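Local coordinates for protein transcriptional regulator (Streptococcus thermophilus LMD-9, PDB 5JUF) that probably activates transcription of competence genes as a quorum-sensing regulator of the RNPP family, pairing a helix-turn-helix DNA-binding domain with a tetratricopeptide-type peptide-sensing domain, at residues Y179-E185 and H220-D225. Coordinates in Å, arbitrary orientation, origin at the centre of the assembly. Residues are numbered along the deposited sequence.
Sequences YDKKLFE and HNSFSD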
ATOM      1  N   TYR A 179     -11.796  12.800  10.403  1.00 46.07           N
ATOM      2  CA  TYR A 179     -10.848  11.699  10.462  1.00 41.14           C
ATOM      3  C   TYR A 179     -10.226  11.666  11.852  1.00 45.34           C
ATOM      4  O   TYR A 179     -10.173  12.682  12.553  1.00 40.99           O
ATOM      5  CB  TYR A 179      -9.774  11.840   9.384  1.00 42.41           C
ATOM      6  CG  TYR A 179      -8.832  13.005   9.603  1.00 43.54           C
ATOM      7  CD1 TYR A 179      -9.245  14.310   9.367  1.00 49.03           C
ATOM      8  CD2 TYR A 179      -7.528  12.800  10.039  1.00 44.04           C
ATOM      9  CE1 TYR A 179      -8.393  15.379   9.564  1.00 50.31           C
ATOM     10  CE2 TYR A 179      -6.662  13.868  10.236  1.00 46.21           C
ATOM     11  CZ  TYR A 179      -7.111  15.158   9.998  1.00 49.35           C
ATOM     12  OH  TYR A 179      -6.273  16.228  10.191  1.00 53.19           O
ATOM     13  N   ASP A 180      -9.777  10.482  12.245  1.00 40.08           N
ATOM     14  CA  ASP A 180      -9.101  10.276  13.522  1.00 42.61           C
ATOM     15  C   ASP A 180      -7.692  10.847  13.399  1.00 43.85           C
ATOM     16  O   ASP A 180      -6.827  10.251  12.759  1.00 38.92           O
ATOM     17  CB  ASP A 180      -9.090   8.786  13.852  1.00 39.00           C
ATOM     18  CG  ASP A 180      -8.552   8.479  15.239  1.00 42.27           C
ATOM     19  OD1 ASP A 180      -7.615   9.159  15.698  1.00 48.04           O
ATOM     20  OD2 ASP A 180      -9.067   7.532  15.871  1.00 56.52           O
ATOM     21  N   LYS A 181      -7.452  12.010  14.009  1.00 44.30           N
ATOM     22  CA  LYS A 181      -6.169  12.681  13.811  1.00 45.55           C
ATOM     23  C   LYS A 181      -5.033  11.939  14.503  1.00 34.30           C
ATOM     24  O   LYS A 181      -3.905  11.930  14.005  1.00 39.31           O
ATOM     25  CB  LYS A 181      -6.238  14.124  14.316  1.00 48.23           C
ATOM     26  CG  LYS A 181      -7.384  14.942  13.751  1.00 59.58           C
ATOM     27  CD  LYS A 181      -7.495  16.270  14.492  1.00 72.06           C
ATOM     28  CE  LYS A 181      -8.515  17.191  13.854  1.00 78.51           C
ATOM     29  NZ  LYS A 181      -8.505  18.534  14.500  1.00 82.19           N
ATOM     30  N   LYS A 182      -5.304  11.331  15.664  1.00 33.21           N
ATOM     31  CA  LYS A 182      -4.257  10.611  16.385  1.00 42.81           C
ATOM     32  C   LYS A 182      -3.792   9.373  15.620  1.00 35.82           C
ATOM     33  O   LYS A 182      -2.591   9.087  15.570  1.00 37.50           O
ATOM     34  CB  LYS A 182      -4.744  10.223  17.780  1.00 40.15           C
ATOM     35  CG  LYS A 182      -4.903  11.406  18.727  1.00 52.87           C
ATOM     36  CD  LYS A 182      -5.076  10.962  20.170  1.00 56.28           C
ATOM     37  CE  LYS A 182      -5.142  12.165  21.106  1.00 66.85           C
ATOM     38  NZ  LYS A 182      -5.307  11.770  22.535  1.00 71.90           N
ATOM     39  N   LEU A 183      -4.722   8.615  15.041  1.00 32.12           N
ATOM     40  CA  LEU A 183      -4.333   7.501  14.177  1.00 33.16           C
ATOM     41  C   LEU A 183      -3.494   7.976  12.990  1.00 34.56           C
ATOM     42  O   LEU A 183      -2.487   7.346  12.630  1.00 30.55           O
ATOM     43  CB  LEU A 183      -5.573   6.772  13.676  1.00 28.16           C
ATOM     44  CG  LEU A 183      -5.308   5.660  12.654  1.00 32.38           C
ATOM     45  CD1 LEU A 183      -4.470   4.568  13.302  1.00 28.60           C
ATOM     46  CD2 LEU A 183      -6.632   5.110  12.127  1.00 31.47           C
ATOM     47  N   PHE A 184      -3.904   9.072  12.351  1.00 34.30           N
ATOM     48  CA  PHE A 184      -3.178   9.549  11.179  1.00 33.29           C
ATOM     49  C   PHE A 184      -1.747   9.922  11.548  1.00 32.15           C
ATOM     50  O   PHE A 184      -0.791   9.524  10.866  1.00 30.50           O
ATOM     51  CB  PHE A 184      -3.937  10.726  10.555  1.00 29.83           C
ATOM     52  CG  PHE A 184      -3.324  11.264   9.281  1.00 30.97           C
ATOM     53  CD1 PHE A 184      -3.146  10.455   8.173  1.00 26.37           C
ATOM     54  CD2 PHE A 184      -2.976  12.600   9.183  1.00 38.84           C
ATOM     55  CE1 PHE A 184      -2.599  10.964   7.005  1.00 33.67           C
ATOM     56  CE2 PHE A 184      -2.438  13.113   8.018  1.00 33.97           C
ATOM     57  CZ  PHE A 184      -2.250  12.297   6.929  1.00 32.92           C
ATOM     58  N   GLU A 185      -1.580  10.654  12.657  1.00 32.89           N
ATOM     59  CA  GLU A 185      -0.244  11.032  13.112  1.00 39.67           C
ATOM     60  C   GLU A 185       0.604   9.808  13.425  1.00 39.03           C
ATOM     61  O   GLU A 185       1.803   9.782  13.126  1.00 32.34           O
ATOM     62  CB  GLU A 185      -0.343  11.927  14.350  1.00 44.24           C
ATOM     63  CG  GLU A 185      -0.914  13.315  14.084  1.00 59.97           C
ATOM     64  CD  GLU A 185      -0.003  14.173  13.230  1.00 69.18           C
ATOM     65  OE1 GLU A 185      -0.500  15.148  12.628  1.00 76.79           O
ATOM     66  OE2 GLU A 185       1.207  13.874  13.162  1.00 72.65           O
ATOM     67  N   HIS A 220      -5.661  19.169   5.039  1.00 38.48           N
ATOM     68  CA  HIS A 220      -6.052  19.439   6.422  1.00 40.84           C
ATOM     69  C   HIS A 220      -5.376  20.667   7.012  1.00 43.34           C
ATOM     70  O   HIS A 220      -5.580  20.952   8.196  1.00 46.85           O
ATOM     71  CB  HIS A 220      -5.736  18.241   7.321  1.00 43.48           C
ATOM     72  CG  HIS A 220      -6.436  16.981   6.925  1.00 48.62           C
ATOM     73  ND1 HIS A 220      -5.872  15.734   7.095  1.00 47.73           N
ATOM     74  CD2 HIS A 220      -7.662  16.771   6.391  1.00 52.84           C
ATOM     75  CE1 HIS A 220      -6.717  14.811   6.670  1.00 48.02           C
ATOM     76  NE2 HIS A 220      -7.808  15.414   6.235  1.00 54.31           N
ATOM     77  N   ASN A 221      -4.561  21.374   6.230  1.00 44.18           N
ATOM     78  CA  ASN A 221      -3.783  22.523   6.697  1.00 41.00           C
ATOM     79  C   ASN A 221      -2.998  22.194   7.966  1.00 44.72           C
ATOM     80  O   ASN A 221      -2.988  22.954   8.936  1.00 49.69           O
ATOM     81  CB  ASN A 221      -4.681  23.742   6.918  1.00 46.77           C
ATOM     82  CG  ASN A 221      -3.887  25.028   7.021  1.00 58.67           C
ATOM     83  OD1 ASN A 221      -3.152  25.384   6.101  1.00 63.34           O
ATOM     84  ND2 ASN A 221      -4.029  25.733   8.142  1.00 65.36           N
ATOM     85  N   SER A 222      -2.331  21.042   7.951  1.00 42.06           N
ATOM     86  CA  SER A 222      -1.578  20.528   9.095  1.00 45.96           C
ATOM     87  C   SER A 222      -0.152  20.250   8.623  1.00 49.61           C
ATOM     88  O   SER A 222       0.110  19.203   8.023  1.00 45.89           O
ATOM     89  CB  SER A 222      -2.241  19.264   9.650  1.00 51.85           C
ATOM     90  OG  SER A 222      -1.452  18.660  10.662  1.00 52.65           O
ATOM     91  N   PHE A 223       0.773  21.171   8.901  1.00 41.26           N
ATOM     92  CA  PHE A 223       2.101  21.121   8.306  1.00 45.19           C
ATOM     93  C   PHE A 223       3.197  20.674   9.265  1.00 47.10           C
ATOM     94  O   PHE A 223       4.383  20.794   8.930  1.00 43.73           O
ATOM     95  CB  PHE A 223       2.448  22.480   7.703  1.00 45.70           C
ATOM     96  CG  PHE A 223       1.696  22.775   6.448  1.00 43.97           C
ATOM     97  CD1 PHE A 223       2.138  22.277   5.230  1.00 43.90           C
ATOM     98  CD2 PHE A 223       0.532  23.525   6.482  1.00 44.49           C
ATOM     99  CE1 PHE A 223       1.434  22.537   4.059  1.00 43.80           C
ATOM    100  CE2 PHE A 223      -0.173  23.796   5.320  1.00 42.78           C
ATOM    101  CZ  PHE A 223       0.279  23.305   4.105  1.00 39.36           C
ATOM    102  N   SER A 224       2.845  20.147  10.434  1.00 43.47           N
ATOM    103  CA  SER A 224       3.850  19.517  11.275  1.00 46.23           C
ATOM    104  C   SER A 224       4.499  18.363  10.520  1.00 38.10           C
ATOM    105  O   SER A 224       3.823  17.596   9.826  1.00 38.97           O
ATOM    106  CB  SER A 224       3.221  19.015  12.576  1.00 56.42           C
ATOM    107  OG  SER A 224       2.199  18.068  12.308  1.00 64.23           O
ATOM    108  N   ASP A 225       5.828  18.272  10.623  1.00 45.83           N
ATOM    109  CA  ASP A 225       6.628  17.229   9.979  1.00 45.54           C
ATOM    110  C   ASP A 225       6.543  17.264   8.454  1.00 42.01           C
ATOM    111  O   ASP A 225       6.934  16.295   7.799  1.00 38.58           O
ATOM    112  CB  ASP A 225       6.234  15.826  10.464  1.00 38.87           C
ATOM    113  CG  ASP A 225       6.314  15.683  11.962  1.00 53.60           C
ATOM    114  OD1 ASP A 225       7.337  16.094  12.548  1.00 55.80           O
ATOM    115  OD2 ASP A 225       5.344  15.162  12.550  1.00 61.18           O
TER
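In the all-helical tetratricopeptide-type (TPR) domain, the start of helix 181-192 and the residues just before it meet the loop that links helices 200-219 and 226-240. The loop opens with a Schellman motif: Asn221, at positive phi, is the first residue to leave helical phi/psi after helix 200-219. Just before it, His220 has its CA-to-CB bond toward segment 179-185, with chi1 m. Tyr179, with chi1 in the p well, lays its ring over the imidazole in an offset stack, centroids 3.8 Å apart and planes only 9° from parallel. Phe184, chi1 t, comes in at the imidazole's edge, its CE2 4.4 Å from His220 ND1; beyond that it packs on Tyr169 and Leu173 of helix 160-173 and Leu216 of helix 200-219, so the aromatic group joins three helices near the surface. Asp180, out of reach of the loop, N-caps its own helix, OD1 accepting from Leu183 N at 3.0 Å. Further along, contact thins to polar tips. Glu185 starts out sideways but bends through two m torsions, bringing OE1 to 4.1 Å from Ser222 OG and 4.0 Å from Ser224 OG. The last approach is between like charges, Glu185 OE2 lying 4.4 Å from Asp225 OD2.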